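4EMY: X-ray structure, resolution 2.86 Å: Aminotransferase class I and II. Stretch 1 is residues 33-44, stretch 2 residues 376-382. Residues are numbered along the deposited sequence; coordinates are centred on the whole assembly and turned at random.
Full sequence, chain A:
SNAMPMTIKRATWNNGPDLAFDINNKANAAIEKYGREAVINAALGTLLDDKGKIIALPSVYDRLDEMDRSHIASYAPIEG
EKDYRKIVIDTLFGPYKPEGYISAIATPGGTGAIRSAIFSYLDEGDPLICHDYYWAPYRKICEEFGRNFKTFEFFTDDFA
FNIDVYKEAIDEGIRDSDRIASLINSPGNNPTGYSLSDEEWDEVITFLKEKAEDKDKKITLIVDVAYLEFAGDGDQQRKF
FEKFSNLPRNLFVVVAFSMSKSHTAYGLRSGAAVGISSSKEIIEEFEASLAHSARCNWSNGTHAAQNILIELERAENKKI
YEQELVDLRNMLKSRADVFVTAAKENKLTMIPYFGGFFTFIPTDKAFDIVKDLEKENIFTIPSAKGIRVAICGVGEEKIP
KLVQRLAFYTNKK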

# COMPACT_ATOMS: atom_id res chain seq x y z
N LYS A 33 -4.54 9.61 33.89
CA LYS A 33 -4.35 10.29 35.16
C LYS A 33 -5.64 10.85 35.76
O LYS A 33 -5.88 10.69 36.95
CB LYS A 33 -3.30 11.40 35.04
CG LYS A 33 -2.90 12.03 36.37
CD LYS A 33 -2.06 13.29 36.20
CE LYS A 33 -0.61 12.98 35.86
NZ LYS A 33 0.21 14.21 35.96
N TYR A 34 -6.47 11.50 34.94
CA TYR A 34 -7.66 12.21 35.43
C TYR A 34 -8.98 11.52 35.10
O TYR A 34 -9.96 11.68 35.83
CB TYR A 34 -7.69 13.65 34.92
CG TYR A 34 -6.41 14.42 35.11
CD1 TYR A 34 -6.09 15.02 36.33
CD2 TYR A 34 -5.50 14.55 34.05
CE1 TYR A 34 -4.91 15.72 36.49
CE2 TYR A 34 -4.31 15.25 34.21
CZ TYR A 34 -4.02 15.83 35.42
OH TYR A 34 -2.84 16.52 35.55
N GLY A 35 -9.02 10.76 34.01
CA GLY A 35 -10.22 10.02 33.66
C GLY A 35 -11.05 10.68 32.58
O GLY A 35 -11.32 11.88 32.63
N ARG A 36 -11.45 9.86 31.60
CA ARG A 36 -12.37 10.22 30.50
C ARG A 36 -13.04 11.60 30.52
O ARG A 36 -12.75 12.44 29.65
CB ARG A 36 -13.46 9.15 30.38
CG ARG A 36 -13.26 8.15 29.25
CD ARG A 36 -14.29 7.02 29.30
NE ARG A 36 -15.57 7.39 29.91
CZ ARG A 36 -16.49 8.18 29.36
NH1 ARG A 36 -16.29 8.73 28.16
NH2 ARG A 36 -17.62 8.45 30.02
N GLU A 37 -13.93 11.83 31.49
CA GLU A 37 -14.76 13.05 31.53
C GLU A 37 -13.96 14.31 31.80
O GLU A 37 -14.31 15.39 31.30
CB GLU A 37 -15.93 12.94 32.52
CG GLU A 37 -15.74 11.96 33.66
CD GLU A 37 -15.93 10.52 33.23
OE1 GLU A 37 -16.75 10.28 32.31
OE2 GLU A 37 -15.26 9.61 33.79
N ALA A 38 -12.89 14.18 32.57
CA ALA A 38 -12.02 15.31 32.86
C ALA A 38 -11.30 15.86 31.62
O ALA A 38 -10.87 17.01 31.61
CB ALA A 38 -11.02 14.92 33.94
N VAL A 39 -11.21 15.04 30.58
CA VAL A 39 -10.40 15.37 29.40
C VAL A 39 -11.25 15.62 28.15
O VAL A 39 -12.29 14.98 27.96
CB VAL A 39 -9.37 14.25 29.10
CG1 VAL A 39 -8.28 14.76 28.17
CG2 VAL A 39 -8.77 13.71 30.39
N ILE A 40 -10.80 16.55 27.31
CA ILE A 40 -11.44 16.80 26.02
C ILE A 40 -10.44 16.49 24.89
O ILE A 40 -9.63 17.33 24.50
CB ILE A 40 -11.99 18.24 25.94
CG1 ILE A 40 -13.11 18.43 26.97
CG2 ILE A 40 -12.52 18.55 24.54
CD1 ILE A 40 -13.51 19.87 27.21
N ASN A 41 -10.51 15.26 24.39
CA ASN A 41 -9.59 14.76 23.37
C ASN A 41 -10.06 15.09 21.95
O ASN A 41 -10.79 14.30 21.33
CB ASN A 41 -9.38 13.25 23.54
CG ASN A 41 -8.29 12.69 22.64
OD1 ASN A 41 -7.59 13.41 21.92
ND2 ASN A 41 -8.15 11.37 22.69
N ALA A 42 -9.62 16.23 21.44
CA ALA A 42 -10.08 16.73 20.15
C ALA A 42 -8.93 16.83 19.15
O ALA A 42 -8.79 17.82 18.43
CB ALA A 42 -10.74 18.09 20.34
N ALA A 43 -8.13 15.77 19.09
CA ALA A 43 -6.86 15.78 18.36
C ALA A 43 -6.92 15.14 16.97
O ALA A 43 -6.63 15.81 15.97
CB ALA A 43 -5.77 15.12 19.19
N LEU A 44 -7.31 13.87 16.90
CA LEU A 44 -7.22 13.09 15.66
C LEU A 44 -8.55 12.81 14.97
O LEU A 44 -9.60 12.74 15.61
CB LEU A 44 -6.46 11.78 15.89
CG LEU A 44 -5.03 11.82 16.44
CD1 LEU A 44 -4.47 10.41 16.52
CD2 LEU A 44 -4.13 12.72 15.62
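Stretch 2 376-382: ENIFTIP

How does stretch 2 approach stretch 1? Glu 376 stays off the contact, its CA-to-CB bond pointing away. Asn 377 then takes a positive phi (53/38) and turns its CB toward stretch 1, where the Ala 38 O lies 3.7 Å from the Asn 377 CB. Its amide group reaches the ring of Tyr 34: the Asn 377 ND2 sits over one ring face, and the Asn 377 OD1 comes within 3.3 Å of the Tyr 34 CE2. Asn 377 is the residue of stretch 2 most covered by stretch 1.

What sets the direction and register? From here the chain extends and runs parallel to stretch 1, pairing Ile 378 with Ile 40 and Phe 379 with Asn 41. Ile 40 bonds through both its N and its O to the residues flanking Ile 378, the usual pattern of parallel strands: its N donates to the Asn 377 O at 2.9 Å, and its O accepts from the Phe 379 N at 3.2 Å, both bonds nearly straight. The Ile 378 CG1 packs 4.1 Å from the Ile 40 CD1, the two side chains sharing one face of the sheet.

Where does Phe 379 go? Its side chain leaves on the other face, the one it shares with Asn 41, and the Phe 379 CE1 lies 3.7 Å from the Val 39 CG1, which meets the ring at its edge. The backbone pairing continues as the Ala 42 N donates to the Phe 379 O at 3.1 Å, though at 136° this bond is more bent than the previous two.

How does the contact end? Thr 380 points its CB away, yet its CG2 remains 4.1 Å from the Ala 42 CB. Ile 381 starts sideways, but its end comes nearer: the Ile 381 CD1 lies 4.0 Å from the Ala 43 CB, and the Ile 381 CG1 3.3 Å from the Ala 43 O. Pro 382 is out of reach.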

# COMPACT_ATOMS: atom_id res chain seq x y z
N GLU A 376 -5.37 22.38 30.83
CA GLU A 376 -6.76 22.11 31.19
C GLU A 376 -7.28 20.84 30.53
O GLU A 376 -8.48 20.70 30.29
CB GLU A 376 -7.65 23.29 30.79
CG GLU A 376 -7.52 24.52 31.67
CD GLU A 376 -8.28 25.70 31.11
OE1 GLU A 376 -9.21 25.49 30.30
OE2 GLU A 376 -7.94 26.85 31.47
N ASN A 377 -6.36 19.93 30.23
CA ASN A 377 -6.69 18.66 29.59
C ASN A 377 -7.51 18.85 28.30
O ASN A 377 -8.43 18.07 28.02
CB ASN A 377 -7.41 17.73 30.58
CG ASN A 377 -6.58 17.41 31.81
OD1 ASN A 377 -5.38 17.13 31.71
ND2 ASN A 377 -7.21 17.45 32.98
N ILE A 378 -7.17 19.89 27.54
CA ILE A 378 -7.82 20.18 26.26
C ILE A 378 -6.79 20.09 25.13
O ILE A 378 -5.90 20.94 25.00
CB ILE A 378 -8.56 21.54 26.26
CG1 ILE A 378 -9.73 21.50 27.24
CG2 ILE A 378 -9.10 21.85 24.87
CD1 ILE A 378 -10.33 22.86 27.55
N PHE A 379 -6.94 19.06 24.31
CA PHE A 379 -5.96 18.74 23.29
C PHE A 379 -6.50 19.00 21.89
O PHE A 379 -7.58 18.52 21.52
CB PHE A 379 -5.49 17.30 23.44
CG PHE A 379 -4.90 17.01 24.78
CD1 PHE A 379 -5.69 16.53 25.82
CD2 PHE A 379 -3.55 17.27 25.03
CE1 PHE A 379 -5.14 16.28 27.06
CE2 PHE A 379 -3.00 17.03 26.28
CZ PHE A 379 -3.80 16.53 27.29
N THR A 380 -5.74 19.78 21.13
CA THR A 380 -6.07 20.11 19.75
C THR A 380 -4.77 20.21 18.97
O THR A 380 -3.69 20.16 19.57
CB THR A 380 -6.81 21.46 19.67
OG1 THR A 380 -6.11 22.42 20.46
CG2 THR A 380 -8.24 21.33 20.18
N ILE A 381 -4.85 20.33 17.65
CA ILE A 381 -3.66 20.41 16.81
C ILE A 381 -3.37 21.84 16.35
O ILE A 381 -4.20 22.44 15.65
CB ILE A 381 -3.74 19.45 15.59
CG1 ILE A 381 -4.14 18.03 16.01
CG2 ILE A 381 -2.43 19.46 14.81
CD1 ILE A 381 -3.23 17.35 17.01
N PRO A 382 -2.21 22.39 16.74
CA PRO A 382 -1.79 23.73 16.35
C PRO A 382 -1.10 23.78 15.00
O PRO A 382 -0.45 22.81 14.59
CB PRO A 382 -0.77 24.09 17.43
CG PRO A 382 -0.16 22.78 17.80
CD PRO A 382 -1.28 21.78 17.71